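Local coordinates for pirin family protein (Acinetobacter baumannii, PDB 6D0P) that probably acts as a metal-dependent quercetin 2,3-dioxygenase of the pirin family, with one iron expected per subunit and manganese found at the metal site, at residues A[50-55]-A[121-126]; A[142-147]-A[175-180]; A[202-207]-A[250-255]; A[207-212]-A[226-231]; A[215-220]-A[238-243]. All blocks are in the same frame, centred on the assembly; numbering follows the deposited sequence. Where two conformers were deposited one is given.

Contact 1: A[50-55]-A[121-126]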
# COMPACT_ATOMS: atom_id res chain seq x y z
N TYR A 50 10.13 -4.19 -13.51
CA TYR A 50 11.46 -4.77 -13.51
C TYR A 50 11.40 -6.14 -14.17
O TYR A 50 10.55 -6.97 -13.84
CB TYR A 50 11.99 -4.87 -12.07
CG TYR A 50 13.42 -5.32 -11.95
CD1 TYR A 50 13.77 -6.65 -12.04
CD2 TYR A 50 14.43 -4.39 -11.74
CE1 TYR A 50 15.09 -7.06 -11.92
CE2 TYR A 50 15.76 -4.79 -11.61
CZ TYR A 50 16.08 -6.13 -11.70
OH TYR A 50 17.38 -6.51 -11.56
N ASN A 51 12.31 -6.39 -15.10
CA ASN A 51 12.28 -7.63 -15.85
C ASN A 51 12.96 -8.79 -15.10
O ASN A 51 14.13 -8.71 -14.75
CB ASN A 51 12.99 -7.49 -17.20
CG ASN A 51 12.84 -8.76 -18.00
OD1 ASN A 51 11.73 -9.21 -18.21
ND2 ASN A 51 13.95 -9.35 -18.41
N PHE A 52 12.21 -9.87 -14.91
CA PHE A 52 12.77 -11.09 -14.37
C PHE A 52 12.69 -12.17 -15.44
O PHE A 52 11.60 -12.51 -15.88
CB PHE A 52 12.02 -11.56 -13.13
CG PHE A 52 12.29 -10.73 -11.92
CD1 PHE A 52 13.43 -10.94 -11.16
CD2 PHE A 52 11.42 -9.72 -11.55
CE1 PHE A 52 13.69 -10.16 -10.05
CE2 PHE A 52 11.68 -8.94 -10.43
CZ PHE A 52 12.82 -9.17 -9.68
N SER A 53 13.83 -12.69 -15.88
CA SER A 53 13.82 -13.76 -16.83
C SER A 53 13.39 -15.05 -16.10
O SER A 53 13.38 -15.10 -14.84
CB SER A 53 15.18 -13.91 -17.48
OG SER A 53 16.15 -14.22 -16.50
N PRO A 54 13.01 -16.08 -16.86
CA PRO A 54 12.55 -17.36 -16.31
C PRO A 54 13.53 -17.99 -15.31
O PRO A 54 14.75 -17.95 -15.51
CB PRO A 54 12.41 -18.26 -17.55
CG PRO A 54 12.06 -17.29 -18.65
CD PRO A 54 12.91 -16.08 -18.34
N THR A 55 12.99 -18.58 -14.25
CA THR A 55 13.84 -19.18 -13.23
C THR A 55 13.16 -20.39 -12.59
O THR A 55 11.94 -20.51 -12.58
CB THR A 55 14.19 -18.16 -12.12
OG1 THR A 55 15.05 -18.78 -11.16
CG2 THR A 55 12.99 -17.63 -11.38
N GLY A 121 9.19 -12.03 -17.20
CA GLY A 121 8.56 -10.80 -17.70
C GLY A 121 8.65 -9.67 -16.67
O GLY A 121 9.38 -9.80 -15.69
N LEU A 122 7.90 -8.59 -16.89
CA LEU A 122 7.95 -7.44 -16.00
C LEU A 122 7.14 -7.72 -14.73
O LEU A 122 6.06 -8.29 -14.77
CB LEU A 122 7.40 -6.19 -16.70
CG LEU A 122 8.18 -5.69 -17.92
CD1 LEU A 122 7.43 -4.58 -18.63
CD2 LEU A 122 9.57 -5.23 -17.51
N PHE A 123 7.70 -7.27 -13.64
CA PHE A 123 7.10 -7.39 -12.34
C PHE A 123 6.84 -5.97 -11.84
O PHE A 123 7.74 -5.13 -11.90
CB PHE A 123 8.05 -8.14 -11.40
CG PHE A 123 7.50 -8.36 -10.01
CD1 PHE A 123 6.60 -9.39 -9.76
CD2 PHE A 123 7.91 -7.57 -8.95
CE1 PHE A 123 6.12 -9.63 -8.49
CE2 PHE A 123 7.42 -7.80 -7.68
CZ PHE A 123 6.52 -8.83 -7.44
N GLU A 124 5.64 -5.69 -11.37
CA GLU A 124 5.31 -4.36 -10.87
C GLU A 124 4.28 -4.53 -9.76
O GLU A 124 3.27 -5.21 -9.97
CB GLU A 124 4.78 -3.47 -11.99
CG GLU A 124 4.45 -2.04 -11.54
CD GLU A 124 3.77 -1.19 -12.60
OE1 GLU A 124 3.22 -1.78 -13.58
OE2 GLU A 124 3.76 0.08 -12.44
N MSE A 125 4.54 -3.95 -8.60
CA MSE A 125 3.61 -4.05 -7.48
C MSE A 125 3.81 -2.93 -6.52
O MSE A 125 4.79 -2.22 -6.60
CB MSE A 125 3.74 -5.41 -6.77
CG MSE A 125 5.03 -5.62 -6.00
SE MSE A 125 4.79 -6.91 -4.50
CE MSE A 125 5.15 -5.55 -3.14
N VAL A 126 2.84 -2.77 -5.63
CA VAL A 126 2.91 -1.83 -4.51
C VAL A 126 2.63 -2.61 -3.22
O VAL A 126 1.72 -3.51 -3.20
CB VAL A 126 1.90 -0.67 -4.65
CG1 VAL A 126 1.61 -0.00 -3.31
CG2 VAL A 126 2.39 0.36 -5.66
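The ends of strands 41-52 and 121-131 form an antiparallel ladder in the N-terminal cupin part of this pirin, where Tyr50, Asn51 and Phe52 pair with Phe123, Leu122 and Gly121. The two short strand segments run at 131°, so the ladder is well twisted. Two hydrogen-bonded pairs hold it. Tyr50 N gives to Phe123 O at 3.0 Å, and Phe123 N returns a bond to Tyr50 O at 2.9 Å. Phe52 N gives to Gly121 O in a nearly straight bond (177°, 2.9 Å), and Gly121 N gives to Phe52 O at 2.8 Å. Asn51 and Leu122 form the non-hydrogen-bonded pair between them. Their side chains share one face of the sheet, with Leu122 CD2 4.1 Å from Asn51 CB.

The aromatic residues lie on the other face. Phe123 CB meets the edge of the Phe52 ring, near its plane, 3.7 Å from CD2. Tyr50 CD1 sits above one face of the same ring, offset toward its rim. Phe123 has CG anti to its backbone N (chi1 -178°), which starts its ring away from Phe52.

His112 meets both phenylalanine rings, edge-to-face in the case of Phe52. Pro24 of strand 23-30 touches Tyr50 and Phe52, while Val80 of strand 80-84 packs on Phe123.

Contact 2: A[142-147]-A[175-180]; sequences KYQAIE and GAATTF
Gln144 and Thr178 join an edge of the N-terminal cupin sheet to the loop that leads into strand 183-190. The glutamine amide bonds both N and O of Thr178, a side-chain to main-chain pair of hydrogen bonds. The two touching chains run roughly antiparallel.

Gln144 CB points toward the loop. CG stands beside the backbone N (chi1 -69°), and the chain is extended from there (chi2 177°), which carries CD across to the threonine. CD lies 3.5 Å from Thr178 OG1, and the two side chains cross at about a right angle. OE1 accepts from Thr178 N at 2.8 Å. That donor lies in the amide plane, on a lone pair. OE1 also takes a bond from a water that donates to Ala176 O as well. NE2 gives to Thr178 O at 3.1 Å, in an almost straight bond (176°) with the acceptor in the amide plane. These bonds fix the rotation of the amide.

Two residues further on, Ile146 makes the apolar part. Its CG2 meets Ala176 CB at 3.7 Å, and its CD1 meets Ala177 CB at 3.7 Å. The backbone of segment 142-147 is bonded to Val97, Trp99 and Thr101 of strand 97-101.

Lys142 is extended beyond CG and meets Phe180 tip to tip, with NZ 3.9 Å from CZ. Lys142 NZ also gives a bond to a water at 2.8 Å, and this water is hydrogen-bonded to Thr178 OG1.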
# COMPACT_ATOMS: atom_id res chain seq x y z
N LYS A 142 -5.45 -12.16 9.92
CA LYS A 142 -6.43 -12.65 8.96
C LYS A 142 -6.08 -12.14 7.56
O LYS A 142 -5.30 -11.18 7.40
CB LYS A 142 -7.84 -12.17 9.33
CG LYS A 142 -8.03 -10.66 9.28
CD LYS A 142 -9.44 -10.18 9.64
CE LYS A 142 -9.60 -8.69 9.39
NZ LYS A 142 -10.95 -8.20 9.75
N TYR A 143 -6.66 -12.80 6.57
CA TYR A 143 -6.44 -12.42 5.18
C TYR A 143 -7.72 -11.92 4.51
O TYR A 143 -8.81 -12.35 4.82
CB TYR A 143 -6.01 -13.64 4.35
CG TYR A 143 -4.66 -14.17 4.73
CD1 TYR A 143 -3.50 -13.56 4.28
CD2 TYR A 143 -4.53 -15.29 5.53
CE1 TYR A 143 -2.25 -14.06 4.60
CE2 TYR A 143 -3.29 -15.78 5.88
CZ TYR A 143 -2.14 -15.16 5.42
OH TYR A 143 -0.91 -15.65 5.74
N GLN A 144 -7.53 -11.02 3.55
CA GLN A 144 -8.60 -10.64 2.65
C GLN A 144 -8.01 -10.76 1.24
O GLN A 144 -7.26 -9.86 0.79
CB GLN A 144 -9.12 -9.22 2.87
CG GLN A 144 -9.89 -9.01 4.16
CD GLN A 144 -10.30 -7.56 4.30
OE1 GLN A 144 -11.18 -7.09 3.57
NE2 GLN A 144 -9.67 -6.85 5.24
N ALA A 145 -8.31 -11.88 0.59
CA ALA A 145 -7.86 -12.09 -0.78
C ALA A 145 -8.93 -11.52 -1.71
O ALA A 145 -10.05 -12.00 -1.74
CB ALA A 145 -7.61 -13.56 -1.06
N ILE A 146 -8.59 -10.48 -2.43
CA ILE A 146 -9.55 -9.83 -3.27
C ILE A 146 -9.15 -10.01 -4.74
O ILE A 146 -8.10 -9.58 -5.15
CB ILE A 146 -9.66 -8.35 -2.89
CG1 ILE A 146 -9.99 -8.18 -1.40
CG2 ILE A 146 -10.68 -7.67 -3.76
CD1 ILE A 146 -9.57 -6.88 -0.85
N GLU A 147 -10.04 -10.64 -5.50
CA GLU A 147 -9.84 -10.88 -6.92
C GLU A 147 -10.15 -9.60 -7.70
O GLU A 147 -11.04 -8.80 -7.32
CB GLU A 147 -10.70 -12.06 -7.37
CG GLU A 147 -10.10 -13.40 -6.96
CD GLU A 147 -10.96 -14.60 -7.31
OE1 GLU A 147 -11.80 -14.98 -6.47
OE2 GLU A 147 -10.77 -15.16 -8.41
N GLY A 175 -15.62 0.03 -1.04
CA GLY A 175 -14.33 -0.64 -1.16
C GLY A 175 -14.44 -2.14 -1.00
O GLY A 175 -15.31 -2.65 -0.29
N ALA A 176 -13.53 -2.84 -1.66
CA ALA A 176 -13.51 -4.28 -1.66
C ALA A 176 -12.92 -4.81 -0.34
O ALA A 176 -13.29 -5.87 0.12
CB ALA A 176 -12.72 -4.77 -2.85
N ALA A 177 -12.02 -4.05 0.26
CA ALA A 177 -11.40 -4.46 1.53
C ALA A 177 -12.09 -3.76 2.71
O ALA A 177 -12.34 -2.56 2.63
CB ALA A 177 -9.92 -4.12 1.53
N THR A 178 -12.35 -4.51 3.78
CA THR A 178 -12.85 -3.94 5.02
C THR A 178 -11.65 -3.40 5.81
O THR A 178 -10.52 -3.88 5.63
CB THR A 178 -13.64 -4.95 5.86
OG1 THR A 178 -12.76 -6.01 6.24
CG2 THR A 178 -14.85 -5.52 5.15
N THR A 179 -11.91 -2.45 6.71
CA THR A 179 -10.87 -1.75 7.46
C THR A 179 -11.29 -1.59 8.94
O THR A 179 -12.46 -1.75 9.28
CB THR A 179 -10.58 -0.37 6.85
OG1 THR A 179 -11.73 0.45 7.05
CG2 THR A 179 -10.25 -0.43 5.37
N PHE A 180 -10.31 -1.28 9.80
CA PHE A 180 -10.57 -1.09 11.25
C PHE A 180 -10.85 0.38 11.61
O PHE A 180 -11.34 0.65 12.72
CB PHE A 180 -9.39 -1.59 12.07
CG PHE A 180 -9.23 -3.08 12.06
CD1 PHE A 180 -8.65 -3.73 10.98
CD2 PHE A 180 -9.62 -3.83 13.15
CE1 PHE A 180 -8.50 -5.11 10.99
CE2 PHE A 180 -9.45 -5.20 13.17
CZ PHE A 180 -8.90 -5.84 12.08
O HOH W 1 -11.05 -5.72 8.46
O HOH W 2 -12.60 -8.28 1.62

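Contact 3: A[202-207]-A[250-255]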
# COMPACT_ATOMS: atom_id res chain seq x y z
N GLU A 202 -13.44 15.60 5.42
CA GLU A 202 -12.85 16.70 6.15
C GLU A 202 -11.98 16.13 7.28
O GLU A 202 -12.39 15.21 7.97
CB GLU A 202 -13.97 17.58 6.73
CG GLU A 202 -13.48 18.71 7.61
CD GLU A 202 -12.70 19.77 6.87
OE1 GLU A 202 -13.27 20.39 5.94
OE2 GLU A 202 -11.52 19.98 7.21
N GLY A 203 -10.77 16.67 7.45
CA GLY A 203 -9.90 16.21 8.58
C GLY A 203 -9.05 15.00 8.25
O GLY A 203 -8.15 14.67 9.04
N HIS A 204 -9.26 14.34 7.11
CA HIS A 204 -8.46 13.15 6.78
C HIS A 204 -7.07 13.50 6.23
O HIS A 204 -6.91 14.42 5.44
CB HIS A 204 -9.14 12.29 5.70
CG HIS A 204 -10.20 11.37 6.20
ND1 HIS A 204 -10.52 10.19 5.56
CD2 HIS A 204 -10.97 11.43 7.30
CE1 HIS A 204 -11.46 9.58 6.24
NE2 HIS A 204 -11.75 10.31 7.30
N THR A 205 -6.09 12.74 6.68
CA THR A 205 -4.79 12.65 6.01
C THR A 205 -5.08 12.36 4.54
O THR A 205 -5.97 11.54 4.27
CB THR A 205 -3.97 11.50 6.59
OG1 THR A 205 -3.68 11.83 7.94
CG2 THR A 205 -2.70 11.19 5.82
N THR A 206 -4.36 13.01 3.62
CA THR A 206 -4.59 12.85 2.21
C THR A 206 -3.24 12.82 1.51
O THR A 206 -2.49 13.82 1.52
CB THR A 206 -5.46 13.99 1.66
OG1 THR A 206 -6.71 14.02 2.34
CG2 THR A 206 -5.72 13.83 0.18
N LEU A 207 -2.90 11.65 0.98
CA LEU A 207 -1.66 11.45 0.27
C LEU A 207 -1.96 11.13 -1.20
O LEU A 207 -2.80 10.27 -1.49
CB LEU A 207 -0.91 10.28 0.92
CG LEU A 207 -0.74 10.36 2.43
CD1 LEU A 207 -0.13 9.07 2.94
CD2 LEU A 207 0.13 11.56 2.81
N VAL A 250 -4.51 7.26 -4.34
CA VAL A 250 -4.94 8.27 -3.39
C VAL A 250 -5.20 7.53 -2.07
O VAL A 250 -5.98 6.58 -2.04
CB VAL A 250 -6.16 9.05 -3.87
CG1 VAL A 250 -6.73 9.96 -2.80
CG2 VAL A 250 -5.85 9.84 -5.13
N LEU A 251 -4.55 7.97 -1.01
CA LEU A 251 -4.67 7.35 0.29
C LEU A 251 -5.19 8.39 1.27
O LEU A 251 -4.57 9.45 1.40
CB LEU A 251 -3.29 6.88 0.74
CG LEU A 251 -2.51 6.04 -0.26
CD1 LEU A 251 -1.10 5.81 0.26
CD2 LEU A 251 -3.21 4.72 -0.55
N THR A 252 -6.31 8.13 1.91
CA THR A 252 -6.83 9.08 2.90
C THR A 252 -7.25 8.30 4.14
O THR A 252 -7.58 7.09 4.05
CB THR A 252 -8.02 9.91 2.42
OG1 THR A 252 -9.26 9.22 2.61
CG2 THR A 252 -7.90 10.29 0.96
N GLY A 253 -7.30 9.00 5.26
CA GLY A 253 -7.78 8.36 6.43
C GLY A 253 -7.84 9.26 7.64
O GLY A 253 -7.12 10.29 7.75
N GLN A 254 -8.71 8.87 8.56
CA GLN A 254 -8.82 9.54 9.83
C GLN A 254 -7.51 9.27 10.59
O GLN A 254 -7.12 8.11 10.75
CB GLN A 254 -10.01 9.00 10.63
CG GLN A 254 -10.16 9.65 12.00
CD GLN A 254 -10.46 11.12 11.89
OE1 GLN A 254 -11.24 11.54 11.05
NE2 GLN A 254 -9.84 11.92 12.74
N PRO A 255 -6.81 10.33 11.01
CA PRO A 255 -5.57 10.13 11.75
C PRO A 255 -5.86 9.34 13.04
O PRO A 255 -6.89 9.55 13.67
CB PRO A 255 -5.00 11.52 12.06
CG PRO A 255 -5.75 12.47 11.20
CD PRO A 255 -7.01 11.75 10.73
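The imidazole of His204 lies flat against the Gly253-Gln254 peptide, at the end of an antiparallel ladder in the C-terminal cupin domain. Gln254 N stands 3.5 Å above the centre of the ring, and Gly253 C lies over the same face nearer the rim. In one of its two conformers the Gln254 amide stands nearly perpendicular to the ring, with OE1 3.8 Å from His204 CD2. Thr252 OG1 comes to the ring edge, in its plane, and makes a weak but straight hydrogen bond with ND1 (3.4 Å). The stronger partner of Thr252 OG1 is Asn184 ND2 on the neighbouring strand 183-190. His204 CG beside the backbone N (chi1 -82°) starts the ring on its course over the opposite chain.

Thr206 and Thr252 lie side by side and point the same way, on one face of the sheet. Thr205, Leu207 and Leu251 occupy the other. There the CB atoms of Leu207 and Leu251 are 4.2 Å apart, and Phe41 of strand 41-52 packs on both leucines. Thr205 and Pro255 slide past each other in opposite directions, and Thr205 OG1 bonds to Ser39 O.

The strands run almost exactly antiparallel. Leu207 N gives to Leu251 O at 2.8 Å and Leu251 N to Leu207 O at 2.9 Å, both at 174°. Toward the histidine the ladder is less regular. Thr205 N reaches Gly253 O at only 130°, and Thr205 O has Thr252 CA just 2.9 Å away, a tight CA-H...O contact.

Contact 4: A[207-212]-A[226-231]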
# COMPACT_ATOMS: atom_id res chain seq x y z
N LEU A 207 -2.90 11.65 0.98
CA LEU A 207 -1.66 11.45 0.27
C LEU A 207 -1.96 11.13 -1.20
O LEU A 207 -2.80 10.27 -1.49
CB LEU A 207 -0.91 10.28 0.92
CG LEU A 207 -0.74 10.36 2.43
CD1 LEU A 207 -0.13 9.07 2.94
CD2 LEU A 207 0.13 11.56 2.81
N VAL A 208 -1.30 11.85 -2.11
CA VAL A 208 -1.42 11.59 -3.55
C VAL A 208 -0.10 10.96 -3.99
O VAL A 208 0.96 11.57 -3.87
CB VAL A 208 -1.72 12.86 -4.35
CG1 VAL A 208 -1.77 12.59 -5.85
CG2 VAL A 208 -3.00 13.50 -3.85
N VAL A 209 -0.19 9.71 -4.39
CA VAL A 209 0.99 8.96 -4.81
C VAL A 209 0.98 8.85 -6.34
O VAL A 209 -0.00 8.38 -6.91
CB VAL A 209 1.05 7.57 -4.16
CG1 VAL A 209 2.30 6.80 -4.61
CG2 VAL A 209 1.00 7.67 -2.65
N VAL A 210 2.04 9.34 -6.97
CA VAL A 210 2.21 9.23 -8.38
C VAL A 210 3.26 8.16 -8.62
O VAL A 210 4.42 8.35 -8.32
CB VAL A 210 2.60 10.58 -9.01
CG1 VAL A 210 2.78 10.46 -10.53
CG2 VAL A 210 1.57 11.64 -8.67
N LEU A 211 2.84 7.01 -9.15
CA LEU A 211 3.77 5.93 -9.41
C LEU A 211 4.55 6.19 -10.69
O LEU A 211 5.78 6.00 -10.73
CB LEU A 211 2.99 4.61 -9.51
CG LEU A 211 2.21 4.20 -8.27
CD1 LEU A 211 1.39 2.95 -8.57
CD2 LEU A 211 3.11 3.99 -7.07
N GLU A 212 3.84 6.65 -11.72
CA GLU A 212 4.42 6.89 -13.02
C GLU A 212 3.57 7.95 -13.72
O GLU A 212 2.37 7.95 -13.56
CB GLU A 212 4.40 5.57 -13.81
CG GLU A 212 5.12 5.60 -15.14
CD GLU A 212 4.87 4.32 -15.94
OE1 GLU A 212 5.27 3.20 -15.45
OE2 GLU A 212 4.25 4.43 -17.02
N LYS A 226 7.19 8.34 -8.98
CA LYS A 226 7.86 7.93 -7.76
C LYS A 226 7.77 9.06 -6.74
O LYS A 226 8.76 9.37 -6.06
CB LYS A 226 9.33 7.57 -8.01
CG LYS A 226 9.62 6.59 -9.14
CD LYS A 226 11.11 6.29 -9.27
CE LYS A 226 11.54 5.78 -10.63
NZ LYS A 226 10.90 4.49 -10.97
N THR A 227 6.59 9.70 -6.64
CA THR A 227 6.42 10.86 -5.75
C THR A 227 5.18 10.70 -4.86
O THR A 227 4.15 10.12 -5.30
CB THR A 227 6.25 12.17 -6.55
OG1 THR A 227 7.43 12.46 -7.32
CG2 THR A 227 6.00 13.38 -5.68
N VAL A 228 5.29 11.16 -3.62
CA VAL A 228 4.14 11.30 -2.75
C VAL A 228 3.99 12.78 -2.38
O VAL A 228 4.96 13.43 -1.99
CB VAL A 228 4.21 10.43 -1.48
CG1 VAL A 228 5.47 10.66 -0.67
CG2 VAL A 228 2.99 10.65 -0.61
N ALA A 229 2.78 13.29 -2.55
CA ALA A 229 2.41 14.63 -2.13
C ALA A 229 1.53 14.51 -0.88
O ALA A 229 0.66 13.66 -0.80
CB ALA A 229 1.68 15.36 -3.22
N ILE A 230 1.74 15.43 0.06
CA ILE A 230 0.95 15.53 1.26
C ILE A 230 0.06 16.77 1.14
O ILE A 230 0.55 17.89 0.89
CB ILE A 230 1.89 15.57 2.48
CG1 ILE A 230 2.70 14.26 2.52
CG2 ILE A 230 1.12 15.82 3.77
CD1 ILE A 230 3.65 14.18 3.64
N LEU A 231 -1.25 16.57 1.26
CA LEU A 231 -2.21 17.68 1.22
C LEU A 231 -2.67 17.97 2.66
O LEU A 231 -2.47 17.16 3.57
CB LEU A 231 -3.41 17.36 0.33
CG LEU A 231 -3.14 16.88 -1.09
CD1 LEU A 231 -4.42 16.89 -1.91
CD2 LEU A 231 -2.09 17.68 -1.80
O HOH W 3 7.89 5.61 -12.26
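The flat groups here are backbone peptides, paired between Val208 and Ala229 and between Val210 and Thr227. Val208 N gives to Ala229 O at 3.0 Å, and Ala229 N returns a bond to Val208 O at 2.8 Å. Thr227 N gives to Val210 O. Lys226 N differs: it stands above the plane of the Leu211 carbonyl, 65° out of it, and bonds to Leu211 O at 3.2 Å. It also makes a weak bond to Val210 O.

On one face of the ladder, Leu207 and Ile230 lie side by side, pointing the same way, with Leu207 CD2 3.7 Å from Ile230 CG1. Val209 CG2 meets Val228 CG2 at 4.1 Å on this face. Val228 CG2 is anti to its backbone N, which puts it near Val208 O as well. On the other face Val208 sits beside Ala229, and its CG2 touches Leu231 CD1 at 4.2 Å.

Leu211 O also takes a bond from a water, at 2.6 Å. The Lys226 ammonium makes a cation-pi contact with Tyr26. Lys226 and Thr227 both face Val210, a G1 beta bulge. It ends an antiparallel ladder in one sheet of the C-terminal cupin barrel, a sheet that strand 7-12 also joins.

Contact 5: A[215-220]-A[238-243]; sequences VVVNDT and FSLNAE
Asn218 and Ser239 close the end of the ladder where strand 214-217 turns back toward strand 221-224. Asn218 and Asp219 both have positive phi, the form of a type I' turn, and Thr220 N bonds to Val217 O. Asn218 OD1 accepts from Ser239 N at 3.0 Å, nearly along the C=O axis. Asn218 N gives to Ser239 O at 3.0 Å. A side-chain oxygen thus stands in for a backbone carbonyl.

Ser239 OG sits between its own N and carbonyl carbon (chi1 70°). There it bonds to two waters. One takes a bond from Asp219 N and gives one to Val216 O at 2.8 Å. The other gives to Asp219 OD2, whose companion OD1 forms a salt bridge with Lys195.

Val217 and Leu240 lie side by side, pointing the same way, with CG2 and CD2 3.7 Å apart. Glu243 is bent at chi2 (-84°), which turns CD back toward Val216; OE2 lies 3.5 Å from Val216 CG2. Val216 and Asn241 exchange 2.9 Å backbone bonds.

Strand 195-199 borders strand 237-242 on its other edge. Phe238 and Leu240 pack on Val208 of strand 205-210, in the facing sheet.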
# COMPACT_ATOMS: atom_id res chain seq x y z
N VAL A 215 1.20 14.69 -13.12
CA VAL A 215 -0.12 15.23 -12.85
C VAL A 215 0.01 16.50 -11.99
O VAL A 215 0.86 16.58 -11.09
CB VAL A 215 -1.00 14.17 -12.17
CG1 VAL A 215 -0.30 13.55 -10.97
CG2 VAL A 215 -2.37 14.71 -11.79
N VAL A 216 -0.86 17.48 -12.29
CA VAL A 216 -0.86 18.77 -11.62
C VAL A 216 -1.97 18.73 -10.57
O VAL A 216 -3.12 18.41 -10.88
CB VAL A 216 -1.08 19.93 -12.61
CG1 VAL A 216 -1.16 21.27 -11.90
CG2 VAL A 216 0.00 19.96 -13.68
N VAL A 217 -1.61 19.06 -9.32
CA VAL A 217 -2.55 19.13 -8.22
C VAL A 217 -3.01 20.59 -8.03
O VAL A 217 -2.17 21.51 -7.93
CB VAL A 217 -1.92 18.60 -6.92
CG1 VAL A 217 -2.91 18.60 -5.76
CG2 VAL A 217 -1.29 17.23 -7.10
N ASN A 218 -4.32 20.79 -7.94
CA ASN A 218 -4.92 22.11 -7.69
C ASN A 218 -4.39 23.17 -8.66
O ASN A 218 -4.14 24.30 -8.25
CB ASN A 218 -4.73 22.55 -6.24
CG ASN A 218 -5.47 21.66 -5.28
OD1 ASN A 218 -6.41 20.98 -5.67
ND2 ASN A 218 -5.07 21.64 -4.01
N ASP A 219 -4.20 22.79 -9.93
CA ASP A 219 -3.80 23.69 -11.02
C ASP A 219 -2.41 24.32 -10.84
O ASP A 219 -1.98 24.99 -11.77
CB ASP A 219 -4.77 24.87 -11.19
CG ASP A 219 -6.20 24.44 -11.45
OD1 ASP A 219 -6.41 23.53 -12.30
OD2 ASP A 219 -7.09 25.01 -10.81
N THR A 220 -1.70 24.14 -9.74
CA THR A 220 -0.43 24.86 -9.59
C THR A 220 0.75 23.97 -9.19
O THR A 220 1.86 24.47 -9.22
CB THR A 220 -0.57 25.98 -8.54
OG1 THR A 220 -0.99 25.35 -7.33
CG2 THR A 220 -1.57 27.05 -8.93
N PHE A 238 -9.76 18.40 -3.85
CA PHE A 238 -8.59 18.75 -4.61
C PHE A 238 -8.79 18.25 -6.03
O PHE A 238 -9.68 17.41 -6.28
CB PHE A 238 -7.31 18.17 -3.98
CG PHE A 238 -7.22 16.67 -3.95
CD1 PHE A 238 -7.82 15.94 -2.95
CD2 PHE A 238 -6.50 15.99 -4.94
CE1 PHE A 238 -7.74 14.55 -2.93
CE2 PHE A 238 -6.39 14.61 -4.90
CZ PHE A 238 -7.01 13.89 -3.90
N SER A 239 -7.97 18.74 -6.93
CA SER A 239 -8.07 18.38 -8.34
C SER A 239 -6.75 17.78 -8.84
O SER A 239 -5.65 18.13 -8.35
CB SER A 239 -8.48 19.56 -9.19
OG SER A 239 -7.44 20.53 -9.29
N LEU A 240 -6.88 16.91 -9.82
CA LEU A 240 -5.76 16.31 -10.50
C LEU A 240 -5.96 16.49 -12.00
O LEU A 240 -7.05 16.22 -12.54
CB LEU A 240 -5.66 14.82 -10.16
CG LEU A 240 -5.34 14.43 -8.72
CD1 LEU A 240 -5.28 12.92 -8.59
CD2 LEU A 240 -4.02 15.03 -8.26
N ASN A 241 -4.93 16.95 -12.68
CA ASN A 241 -4.99 17.20 -14.12
C ASN A 241 -3.77 16.53 -14.74
O ASN A 241 -2.65 16.97 -14.49
CB ASN A 241 -5.02 18.70 -14.41
CG ASN A 241 -5.52 19.05 -15.80
OD1 ASN A 241 -5.71 18.17 -16.64
ND2 ASN A 241 -5.75 20.33 -16.04
N ALA A 242 -3.96 15.46 -15.51
CA ALA A 242 -2.82 14.70 -16.05
C ALA A 242 -2.16 15.40 -17.26
O ALA A 242 -2.80 15.75 -18.23
CB ALA A 242 -3.29 13.32 -16.43
N GLU A 243 -0.83 15.49 -17.21
CA GLU A 243 -0.01 16.04 -18.31
C GLU A 243 0.52 14.89 -19.17
O GLU A 243 0.98 15.08 -20.31
CB GLU A 243 1.12 16.89 -17.75
CG GLU A 243 0.65 18.08 -16.92
CD GLU A 243 0.29 19.31 -17.73
OE1 GLU A 243 -0.04 19.16 -18.93
OE2 GLU A 243 0.33 20.43 -17.17
O HOH W 4 -5.14 20.30 -11.07
O HOH W 5 -8.36 22.84 -9.58

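Contacts 3, 4 and 5 build one cupin domain. Contacts 3 and 4 share Leu207 and sit on either side of strand 205-210 in the same sheet. Contact 5 lies in the facing sheet, its centre about 12 Å from that of contact 4. Phe238 of contact 5 packs on both: its CG is 3.5 Å from Leu231 CD1 of contact 4, its CE1 3.8 Å from Thr206 CG2 of contact 3. Contacts 1 and 2 reach the N-terminal cupin sheet, about 25 Å apart between centres. Contact 1 meets contact 4 through Val126 CG2 and Leu211 CD2, 4.0 Å apart. The manganese, held by His64, His66, His108 and Glu110, is about 12 Å from the Phe123 side chain of contact 1.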